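PDB 5EWY: putative ADP-Ribosyltransferase Scabin from Streptomyces scabiei 87.22, which probably transfers ADP-ribose from NAD+ to DNA as a secreted mono-ADP-ribosyltransferase toxin of a plant pathogen, here captured with a bound inhibitor. Local coordinates for residues T118-D123 / G142-K147; P55-E60 / G99-E104; G132-I137 / R183-S188. One frame throughout, in Å; residues are numbered along the deposited sequence.

Interaction 1: T118-D123 / G142-K147. With 5TQ (4-(8-fluoranyl-6-oxidanylidene-1,3,4,5-tetrahydrobenzo[c][1,6]naphthyridin-2-yl)butanoic acid), chain B.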
loop_
_atom_site.group_PDB
_atom_site.type_symbol
_atom_site.label_atom_id
_atom_site.label_comp_id
_atom_site.label_asym_id
_atom_site.label_seq_id
_atom_site.Cartn_x
_atom_site.Cartn_y
_atom_site.Cartn_z
ATOM N N THR A 118 -2.757 -0.536 0.861
ATOM C CA THR A 118 -1.871 -0.171 1.961
ATOM C C THR A 118 -2.699 0.671 2.912
ATOM O O THR A 118 -3.833 1.051 2.617
ATOM C CB THR A 118 -0.645 0.629 1.486
ATOM O OG1 THR A 118 -1.043 1.946 1.084
ATOM C CG2 THR A 118 0.077 -0.099 0.315
ATOM N N THR A 119 -2.100 1.026 4.045
ATOM C CA THR A 119 -2.799 1.830 5.033
ATOM C C THR A 119 -1.877 2.880 5.635
ATOM O O THR A 119 -0.680 2.663 5.791
ATOM C CB THR A 119 -3.392 0.930 6.155
ATOM O OG1 THR A 119 -4.018 1.725 7.152
ATOM C CG2 THR A 119 -2.343 0.058 6.784
ATOM N N TYR A 120 -2.500 3.965 6.087
ATOM C CA TYR A 120 -1.808 4.944 6.899
ATOM C C TYR A 120 -1.557 4.453 8.319
ATOM O O TYR A 120 -0.766 5.067 9.046
ATOM C CB TYR A 120 -2.665 6.210 7.004
ATOM C CG TYR A 120 -2.830 7.044 5.755
ATOM C CD1 TYR A 120 -1.792 7.821 5.275
ATOM C CD2 TYR A 120 -4.071 7.155 5.129
ATOM C CE1 TYR A 120 -1.951 8.637 4.170
ATOM C CE2 TYR A 120 -4.231 7.964 4.006
ATOM C CZ TYR A 120 -3.168 8.718 3.558
ATOM O OH TYR A 120 -3.299 9.539 2.458
ATOM N N ASP A 121 -2.207 3.370 8.742
ATOM C CA ASP A 121 -2.222 2.920 10.138
ATOM C C ASP A 121 -1.205 1.803 10.352
ATOM O O ASP A 121 -1.415 0.653 9.908
ATOM C CB ASP A 121 -3.636 2.436 10.459
ATOM C CG ASP A 121 -3.809 1.994 11.886
ATOM O OD1 ASP A 121 -2.861 2.064 12.683
ATOM O OD2 ASP A 121 -4.954 1.554 12.204
ATOM N N HIS A 122 -0.124 2.128 11.063
ATOM C CA HIS A 122 0.891 1.151 11.423
ATOM C C HIS A 122 0.303 -0.106 12.046
ATOM O O HIS A 122 0.858 -1.203 11.864
ATOM C CB HIS A 122 1.884 1.806 12.378
ATOM C CG HIS A 122 2.877 0.840 12.943
ATOM N ND1 HIS A 122 2.631 0.096 14.076
ATOM C CD2 HIS A 122 4.086 0.433 12.484
ATOM C CE1 HIS A 122 3.649 -0.709 14.303
ATOM N NE2 HIS A 122 4.550 -0.528 13.355
ATOM N N ASP A 123 -0.756 0.046 12.825
ATOM C CA ASP A 123 -1.319 -1.034 13.639
ATOM C C ASP A 123 -2.425 -1.839 12.957
ATOM O O ASP A 123 -3.009 -2.714 13.602
ATOM C CB ASP A 123 -1.858 -0.475 14.956
ATOM C CG ASP A 123 -0.787 0.130 15.801
ATOM O OD1 ASP A 123 0.373 -0.304 15.735
ATOM O OD2 ASP A 123 -1.133 1.075 16.517
ATOM N N GLY A 142 -0.442 6.972 -4.824
ATOM C CA GLY A 142 -1.524 6.158 -4.281
ATOM C C GLY A 142 -2.826 6.924 -4.217
ATOM O O GLY A 142 -2.866 8.150 -4.135
ATOM N N VAL A 143 -3.920 6.186 -4.341
ATOM C CA VAL A 143 -5.255 6.761 -4.242
ATOM C C VAL A 143 -5.686 6.725 -2.778
ATOM O O VAL A 143 -5.760 5.653 -2.167
ATOM C CB VAL A 143 -6.254 5.990 -5.118
ATOM C CG1 VAL A 143 -7.630 6.601 -4.974
ATOM C CG2 VAL A 143 -5.810 5.974 -6.586
ATOM N N ASP A 144 -5.993 7.887 -2.211
ATOM C CA ASP A 144 -6.480 7.954 -0.838
ATOM C C ASP A 144 -7.944 7.529 -0.842
ATOM O O ASP A 144 -8.811 8.237 -1.358
ATOM C CB ASP A 144 -6.279 9.359 -0.272
ATOM C CG ASP A 144 -6.642 9.451 1.195
ATOM O OD1 ASP A 144 -7.709 8.933 1.572
ATOM O OD2 ASP A 144 -5.876 10.047 1.983
ATOM N N VAL A 145 -8.219 6.350 -0.280
ATOM C CA VAL A 145 -9.539 5.754 -0.431
ATOM C C VAL A 145 -10.603 6.629 0.213
ATOM O O VAL A 145 -11.633 6.924 -0.397
ATOM C CB VAL A 145 -9.557 4.321 0.120
ATOM C CG1 VAL A 145 -11.009 3.787 0.249
ATOM C CG2 VAL A 145 -8.781 3.405 -0.790
ATOM N N ASN A 146 -10.397 7.025 1.468
ATOM C CA ASN A 146 -11.441 7.784 2.151
ATOM C C ASN A 146 -11.649 9.165 1.529
ATOM O O ASN A 146 -12.775 9.679 1.541
ATOM C CB ASN A 146 -11.156 7.888 3.642
ATOM C CG ASN A 146 -11.306 6.570 4.350
ATOM O OD1 ASN A 146 -11.675 5.549 3.745
ATOM N ND2 ASN A 146 -11.025 6.570 5.641
ATOM N N LYS A 147 -10.602 9.770 0.963
ATOM C CA LYS A 147 -10.789 11.038 0.266
ATOM C C LYS A 147 -11.529 10.847 -1.049
ATOM O O LYS A 147 -12.182 11.781 -1.533
ATOM C CB LYS A 147 -9.444 11.717 0.001
ATOM C CG LYS A 147 -8.762 12.247 1.237
ATOM C CD LYS A 147 -7.498 13.013 0.867
ATOM C CE LYS A 147 -6.690 13.412 2.092
ATOM N NZ LYS A 147 -7.501 14.202 3.053
HETATM N N12 5TQ B . -6.096 -7.942 1.657
HETATM C C13 5TQ B . -4.980 -8.544 2.067
HETATM C C15 5TQ B . -7.140 -8.718 0.915
HETATM C C17 5TQ B . -6.286 -9.404 -1.380
HETATM C C01 5TQ B . -4.848 -2.474 4.170
HETATM C C02 5TQ B . -6.019 -1.815 3.821
HETATM C C03 5TQ B . -7.021 -2.465 3.110
HETATM C C04 5TQ B . -6.841 -3.787 2.724
HETATM C C05 5TQ B . -5.672 -4.487 3.084
HETATM C C06 5TQ B . -4.670 -3.807 3.798
HETATM C C07 5TQ B . -3.461 -4.520 4.190
HETATM C C08 5TQ B . -5.460 -5.863 2.702
HETATM C C09 5TQ B . -4.242 -6.474 3.115
HETATM N N10 5TQ B . -3.292 -5.800 3.809
HETATM C C11 5TQ B . -6.368 -6.658 1.989
HETATM C C14 5TQ B . -4.020 -7.859 2.739
HETATM C C16 5TQ B . -6.646 -9.849 0.024
HETATM C C18 5TQ B . -4.859 -8.900 -1.450
HETATM O O19 5TQ B . -2.556 -3.936 4.842
HETATM F F20 5TQ B . -6.184 -0.544 4.190
HETATM O O21 5TQ B . -4.123 -9.274 -2.400
HETATM O O22 5TQ B . -4.435 -8.132 -0.568
#
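The backbones of Y120 and D144 stay well apart, the first just past the end of strand 115-119 and the second where strand 143-144 gives way to helix 145-149, so that two side chains alone close the gap. Y120 leaves the backbone facing 142-147, and with CG anti to its own carbonyl carbon (chi1 -69°) the ring extends to bring its hydroxyl to the carboxylate: Y120 OH donates to D144 OD2 over 2.7 Å. The loop just after strand 115-119 is in this way joined to the end of strand 143-144, across strand 160-164, where Y120 also rests on V161. D144 OD2 lies at the ring edge, near the ring plane, 3.3 Å from Y120 CE2. The two side chains cross at about a right angle, and the hydroxyl reaches OD2 from above the carboxylate plane, 41° out of it. The other oxygen of the same group is used differently. D144 OD1 accepts from K147 N at 3.1 Å, the N-cap bond of helix 145-149, so one carboxylate is held at both oxygens, and the tyrosine bond probably limits its rotation.

Beyond Y120 the chain is shaped by local bonds. T119 OG1 accepts from D121 N at 2.9 Å, an ST turn, and D121 OD1 accepts from D123 N, an Asx turn. H122 ND1 donates to D123 OD1 at 2.8 Å, with the oxygen close to the imidazole plane.

The inhibitor meets the strand end: T118 O comes within 3.2 Å of 5TQ F20, and T119 CB packs against the same fluorine. The arrangement combines a helix N-cap with the ST turn that ends a ligand-lining strand; S117, T118 and T119, all pocket residues, are consistent with the Ser-Thr-Ser element of ADP-ribosyltransferases.

Interaction 2: P55-E60 / G99-E104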
loop_
_atom_site.group_PDB
_atom_site.type_symbol
_atom_site.label_atom_id
_atom_site.label_comp_id
_atom_site.label_asym_id
_atom_site.label_seq_id
_atom_site.Cartn_x
_atom_site.Cartn_y
_atom_site.Cartn_z
ATOM N N PRO A 55 3.213 -1.256 -14.857
ATOM C CA PRO A 55 2.789 0.012 -15.464
ATOM C C PRO A 55 1.670 -0.135 -16.481
ATOM O O PRO A 55 1.226 0.878 -17.038
ATOM C CB PRO A 55 4.079 0.531 -16.116
ATOM C CG PRO A 55 4.849 -0.705 -16.432
ATOM C CD PRO A 55 4.550 -1.669 -15.318
ATOM N N ARG A 56 1.193 -1.350 -16.749
ATOM C CA ARG A 56 0.066 -1.490 -17.657
ATOM C C ARG A 56 -1.230 -0.982 -17.048
ATOM O O ARG A 56 -2.249 -0.942 -17.744
ATOM C CB ARG A 56 -0.116 -2.949 -18.067
ATOM C CG ARG A 56 1.081 -3.548 -18.784
ATOM C CD ARG A 56 0.855 -5.028 -19.031
ATOM N NE ARG A 56 0.690 -5.762 -17.779
ATOM C CZ ARG A 56 0.183 -6.987 -17.688
ATOM N NH1 ARG A 56 -0.217 -7.633 -18.782
ATOM N NH2 ARG A 56 0.073 -7.569 -16.508
ATOM N N VAL A 57 -1.229 -0.605 -15.772
ATOM C CA VAL A 57 -2.450 -0.110 -15.161
ATOM C C VAL A 57 -2.950 1.096 -15.940
ATOM O O VAL A 57 -2.166 1.931 -16.410
ATOM C CB VAL A 57 -2.216 0.221 -13.678
ATOM C CG1 VAL A 57 -1.115 1.287 -13.509
ATOM C CG2 VAL A 57 -3.522 0.655 -13.033
ATOM N N ASP A 58 -4.266 1.191 -16.076
ATOM C CA ASP A 58 -4.908 2.238 -16.862
ATOM C C ASP A 58 -5.593 3.211 -15.907
ATOM O O ASP A 58 -6.722 2.975 -15.467
ATOM C CB ASP A 58 -5.906 1.632 -17.840
ATOM C CG ASP A 58 -6.593 2.682 -18.685
ATOM O OD1 ASP A 58 -6.231 3.873 -18.556
ATOM O OD2 ASP A 58 -7.482 2.312 -19.484
ATOM N N VAL A 59 -4.915 4.328 -15.633
ATOM C CA VAL A 59 -5.401 5.316 -14.670
ATOM C C VAL A 59 -6.759 5.869 -15.077
ATOM O O VAL A 59 -7.559 6.258 -14.219
ATOM C CB VAL A 59 -4.348 6.429 -14.503
ATOM C CG1 VAL A 59 -4.924 7.632 -13.769
ATOM C CG2 VAL A 59 -3.133 5.895 -13.768
ATOM N N GLU A 60 -7.040 5.941 -16.376
ATOM C CA GLU A 60 -8.301 6.523 -16.806
ATOM C C GLU A 60 -9.494 5.645 -16.455
ATOM O O GLU A 60 -10.631 6.128 -16.496
ATOM C CB GLU A 60 -8.259 6.821 -18.307
ATOM C CG GLU A 60 -7.314 7.966 -18.660
ATOM C CD GLU A 60 -7.199 8.215 -20.156
ATOM O OE1 GLU A 60 -7.944 7.580 -20.934
ATOM O OE2 GLU A 60 -6.357 9.046 -20.556
ATOM N N GLY A 99 -9.267 -6.663 -13.820
ATOM C CA GLY A 99 -9.656 -6.541 -12.436
ATOM C C GLY A 99 -10.661 -5.418 -12.214
ATOM O O GLY A 99 -11.026 -4.656 -13.112
ATOM N N GLN A 100 -11.098 -5.320 -10.962
ATOM C CA GLN A 100 -12.112 -4.356 -10.540
ATOM C C GLN A 100 -11.454 -2.991 -10.344
ATOM O O GLN A 100 -10.793 -2.757 -9.333
ATOM C CB GLN A 100 -12.725 -4.841 -9.226
ATOM C CG GLN A 100 -13.771 -3.923 -8.620
ATOM C CD GLN A 100 -14.890 -3.633 -9.588
ATOM O OE1 GLN A 100 -14.901 -2.613 -10.279
ATOM N NE2 GLN A 100 -15.831 -4.559 -9.680
ATOM N N TYR A 101 -11.675 -2.079 -11.292
ATOM C CA TYR A 101 -11.148 -0.725 -11.185
ATOM C C TYR A 101 -12.002 0.179 -10.312
ATOM O O TYR A 101 -11.550 1.267 -9.950
ATOM C CB TYR A 101 -11.005 -0.095 -12.578
ATOM C CG TYR A 101 -9.666 -0.362 -13.219
ATOM C CD1 TYR A 101 -9.393 -1.581 -13.812
ATOM C CD2 TYR A 101 -8.665 0.598 -13.207
ATOM C CE1 TYR A 101 -8.164 -1.833 -14.400
ATOM C CE2 TYR A 101 -7.436 0.354 -13.788
ATOM C CZ TYR A 101 -7.190 -0.865 -14.379
ATOM O OH TYR A 101 -5.972 -1.127 -14.967
ATOM N N ASP A 102 -13.223 -0.222 -9.959
ATOM C CA ASP A 102 -14.030 0.621 -9.085
ATOM C C ASP A 102 -13.582 0.446 -7.641
ATOM O O ASP A 102 -13.605 -0.664 -7.098
ATOM C CB ASP A 102 -15.521 0.350 -9.200
ATOM C CG ASP A 102 -16.321 1.321 -8.358
ATOM O OD1 ASP A 102 -16.427 2.503 -8.761
ATOM O OD2 ASP A 102 -16.808 0.923 -7.282
ATOM N N ILE A 103 -13.193 1.555 -7.017
ATOM C CA ILE A 103 -12.568 1.490 -5.700
ATOM C C ILE A 103 -13.566 1.044 -4.645
ATOM O O ILE A 103 -13.248 0.209 -3.788
ATOM C CB ILE A 103 -11.933 2.842 -5.359
ATOM C CG1 ILE A 103 -10.656 3.013 -6.186
ATOM C CG2 ILE A 103 -11.617 2.936 -3.858
ATOM C CD1 ILE A 103 -10.285 4.403 -6.388
ATOM N N GLU A 104 -14.775 1.614 -4.665
ATOM C CA GLU A 104 -15.779 1.231 -3.680
ATOM C C GLU A 104 -16.083 -0.262 -3.770
ATOM O O GLU A 104 -16.191 -0.945 -2.745
ATOM C CB GLU A 104 -17.048 2.060 -3.899
ATOM C CG GLU A 104 -17.968 2.116 -2.711
ATOM C CD GLU A 104 -19.244 2.884 -2.987
ATOM O OE1 GLU A 104 -19.515 3.280 -4.157
ATOM O OE2 GLU A 104 -20.000 3.087 -2.014
#
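Y101 points its ring at the V57-D58 backbone, just where the D58-E60 Asx turn begins, and so joins the loop 55-60 to the segment that leads into helix 103-108. The tyrosine approaches hydroxyl first. Its side chain sets out toward the loop, and the nearest CA pair, D58 CA and Y101 CA, is 8.9 Å apart, a separation that the length of the phenol spans. At its end D58 N donates to Y101 OH over 3.1 Å, with a nearly straight N-H...O angle of 169°. The same hydroxyl is also hydrogen-bonded to V96 O, so it is gripped by main-chain groups from two parts of the chain.

Against the ring the valine crosses at a slant. V57 CG2, the methyl set anti to the backbone N while CG1 sits between N and the carbonyl carbon (chi1 59°), lies 3.6 Å from Y101 OH and 4.0 Å from Y101 CE2, an apolar touch beside the polar one. D58 turns its carboxylate to the backbone two residues on, where E60 N meets D58 OD1 from above the carboxylate plane at 3.1 Å, closing the Asx turn.

On the other segment, Q100 OE1 takes D102 N on a lone pair, and D102 caps S105 N at the start of the helix. Next to the ring, the D58 carbonyl approaches obliquely, with D58 O 3.2 Å from Y101 CE2.

Interaction 3: G132-I137 / R183-S188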
loop_
_atom_site.group_PDB
_atom_site.type_symbol
_atom_site.label_atom_id
_atom_site.label_comp_id
_atom_site.label_asym_id
_atom_site.label_seq_id
_atom_site.Cartn_x
_atom_site.Cartn_y
_atom_site.Cartn_z
ATOM N N GLY A 132 1.073 -12.745 8.337
ATOM C CA GLY A 132 2.301 -12.923 9.015
ATOM C C GLY A 132 3.288 -11.800 9.018
ATOM O O GLY A 132 4.201 -11.906 9.755
ATOM N N TYR A 133 3.088 -10.776 8.193
ATOM C CA TYR A 133 4.018 -9.700 8.140
ATOM C C TYR A 133 3.376 -8.328 8.040
ATOM O O TYR A 133 2.363 -8.174 7.474
ATOM C CB TYR A 133 4.862 -9.897 6.875
ATOM C CG TYR A 133 5.626 -11.203 6.812
ATOM C CD1 TYR A 133 6.832 -11.331 7.393
ATOM C CD2 TYR A 133 5.106 -12.289 6.178
ATOM C CE1 TYR A 133 7.509 -12.520 7.360
ATOM C CE2 TYR A 133 5.778 -13.464 6.159
ATOM C CZ TYR A 133 6.979 -13.560 6.738
ATOM O OH TYR A 133 7.667 -14.722 6.711
ATOM N N ASN A 134 4.058 -7.357 8.617
ATOM C CA ASN A 134 3.701 -5.947 8.476
ATOM C C ASN A 134 4.814 -5.289 7.656
ATOM O O ASN A 134 5.926 -5.099 8.151
ATOM C CB ASN A 134 3.555 -5.308 9.862
ATOM C CG ASN A 134 2.822 -3.991 9.826
ATOM O OD1 ASN A 134 1.900 -3.781 9.011
ATOM N ND2 ASN A 134 3.223 -3.066 10.714
ATOM N N TYR A 135 4.523 -4.942 6.409
ATOM C CA TYR A 135 5.467 -4.259 5.523
ATOM C C TYR A 135 5.376 -2.750 5.676
ATOM O O TYR A 135 4.299 -2.190 5.911
ATOM C CB TYR A 135 5.200 -4.642 4.071
ATOM C CG TYR A 135 5.614 -6.062 3.743
ATOM C CD1 TYR A 135 4.737 -7.124 3.890
ATOM C CD2 TYR A 135 6.873 -6.334 3.262
ATOM C CE1 TYR A 135 5.123 -8.424 3.592
ATOM C CE2 TYR A 135 7.282 -7.600 2.970
ATOM C CZ TYR A 135 6.400 -8.659 3.121
ATOM O OH TYR A 135 6.864 -9.908 2.816
ATOM N N TYR A 136 6.549 -2.116 5.581
ATOM C CA TYR A 136 6.747 -0.680 5.716
ATOM C C TYR A 136 7.104 -0.144 4.336
ATOM O O TYR A 136 7.991 -0.685 3.672
ATOM C CB TYR A 136 7.906 -0.405 6.690
ATOM C CG TYR A 136 7.635 -0.745 8.134
ATOM C CD1 TYR A 136 7.197 -2.018 8.514
ATOM C CD2 TYR A 136 7.765 0.192 9.117
ATOM C CE1 TYR A 136 6.956 -2.317 9.820
ATOM C CE2 TYR A 136 7.481 -0.101 10.436
ATOM C CZ TYR A 136 7.053 -1.369 10.779
ATOM O OH TYR A 136 6.818 -1.633 12.092
ATOM N N ILE A 137 6.357 0.864 3.876
ATOM C CA ILE A 137 6.372 1.320 2.488
ATOM C C ILE A 137 6.643 2.819 2.463
ATOM O O ILE A 137 6.049 3.574 3.250
ATOM C CB ILE A 137 5.024 1.000 1.819
ATOM C CG1 ILE A 137 4.900 -0.516 1.708
ATOM C CG2 ILE A 137 4.872 1.664 0.445
ATOM C CD1 ILE A 137 3.485 -0.998 1.475
ATOM N N ARG A 183 -0.632 -10.753 18.324
ATOM C CA ARG A 183 -0.827 -9.684 17.335
ATOM C C ARG A 183 0.159 -8.539 17.568
ATOM O O ARG A 183 -0.211 -7.368 17.568
ATOM C CB ARG A 183 -2.269 -9.169 17.362
ATOM C CG ARG A 183 -3.313 -10.253 17.097
ATOM C CD ARG A 183 -4.718 -9.824 17.494
ATOM N NE ARG A 183 -4.818 -9.337 18.870
ATOM C CZ ARG A 183 -4.814 -10.101 19.954
ATOM N NH1 ARG A 183 -4.733 -11.427 19.856
ATOM N NH2 ARG A 183 -4.893 -9.531 21.152
ATOM N N THR A 184 1.429 -8.883 17.724
ATOM C CA THR A 184 2.473 -7.889 17.925
ATOM C C THR A 184 3.604 -8.153 16.950
ATOM O O THR A 184 3.789 -9.260 16.465
ATOM C CB THR A 184 3.011 -7.955 19.358
ATOM O OG1 THR A 184 3.531 -9.262 19.611
ATOM C CG2 THR A 184 1.959 -7.569 20.369
ATOM N N GLU A 185 4.393 -7.128 16.665
ATOM C CA GLU A 185 5.541 -7.305 15.787
ATOM C C GLU A 185 6.709 -7.921 16.546
ATOM O O GLU A 185 6.963 -7.575 17.706
ATOM C CB GLU A 185 5.978 -5.972 15.170
ATOM C CG GLU A 185 4.997 -5.420 14.187
ATOM C CD GLU A 185 5.365 -4.034 13.665
ATOM O OE1 GLU A 185 5.503 -3.078 14.470
ATOM O OE2 GLU A 185 5.497 -3.916 12.424
ATOM N N LYS A 186 7.415 -8.834 15.880
ATOM C CA LYS A 186 8.618 -9.462 16.417
ATOM C C LYS A 186 9.790 -8.604 15.957
ATOM O O LYS A 186 10.399 -8.835 14.915
ATOM C CB LYS A 186 8.733 -10.903 15.959
ATOM C CG LYS A 186 7.530 -11.750 16.376
ATOM C CD LYS A 186 7.758 -13.234 16.135
ATOM C CE LYS A 186 7.841 -13.566 14.665
ATOM N NZ LYS A 186 7.932 -15.042 14.441
ATOM N N MET A 187 10.081 -7.569 16.731
ATOM C CA MET A 187 10.946 -6.504 16.233
ATOM C C MET A 187 12.400 -6.925 16.079
ATOM O O MET A 187 13.111 -6.308 15.281
ATOM C CB MET A 187 10.784 -5.244 17.080
ATOM C CG MET A 187 9.380 -4.645 16.926
ATOM S SD MET A 187 9.271 -2.944 17.471
ATOM C CE MET A 187 10.190 -2.140 16.146
ATOM N N SER A 188 12.863 -7.968 16.769
ATOM C CA SER A 188 14.213 -8.442 16.511
ATOM C C SER A 188 14.311 -9.247 15.225
ATOM O O SER A 188 15.420 -9.624 14.825
ATOM C CB SER A 188 14.707 -9.300 17.670
ATOM O OG SER A 188 14.866 -8.525 18.836
#
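A partly buried polar cluster on one side of the four-stranded antiparallel sheet of this ADP-ribosyltransferase fold joins strand 133-137 to the edge strand 184-192. E185 supplies the acceptor: N134, the buried member, and Y136, two residues along the same strand and likewise turned to 183-188, each donate to its OE2. The bond from N134 ND2 to E185 OE2 is 3.0 Å long and nearly straight at 171°. It leaves in the plane of the amide but comes down on the carboxylate from 59° above its plane, the two groups being strongly inclined to each other.

Y136 arrives quite differently. Its OH donates to E185 OE2 at 2.7 Å on the syn side, and ring and carboxylate are nearly coplanar, 4° apart, the two side chains running in from opposite directions. E185 OE2 thus sits at the ring edge, 3.4 Å from Y136 CE1. With N134 CA and E185 CA 7.7 Å apart, the glutamate chain, extended beyond CG, carries its carboxylate across. Two donors from distinct directions fix the carboxylate and would probably stabilise its negative charge.

Between the bonded pair of strands runs 172-179: N134 pairs its backbone with C176, and E185 packs on C176. On the other flank, strand 75-79 places Y76 edge-to-face against Y136, while H122 contributes its O to N134 ND2 and its NE2 to Y136 OH.

Overall arrangement
Interactions 1 and 3 share a junction: H122 of 118-123 bridges to the polar group of interaction 3, and T118 CG2 packs on I137 CD1. The centre of interaction 1 lies about 7 Å from the chain centre, those of 2 and 3 about 15 Å, yet interaction 2 is a buried contact whereas 1 and 3 are partly buried. Interactions 2 and 3 lie on opposite sides of the chain centre and do not touch; interaction 2 meets interaction 1 through I103, packed against V143 and V145. Interaction 3 joins two strands of one sheet, interaction 1 a strand-following loop to a helix N-cap, both through tyrosine-to-carboxylate bonds; in interaction 2, between loops, the tyrosine oxygen accepts from a backbone amide.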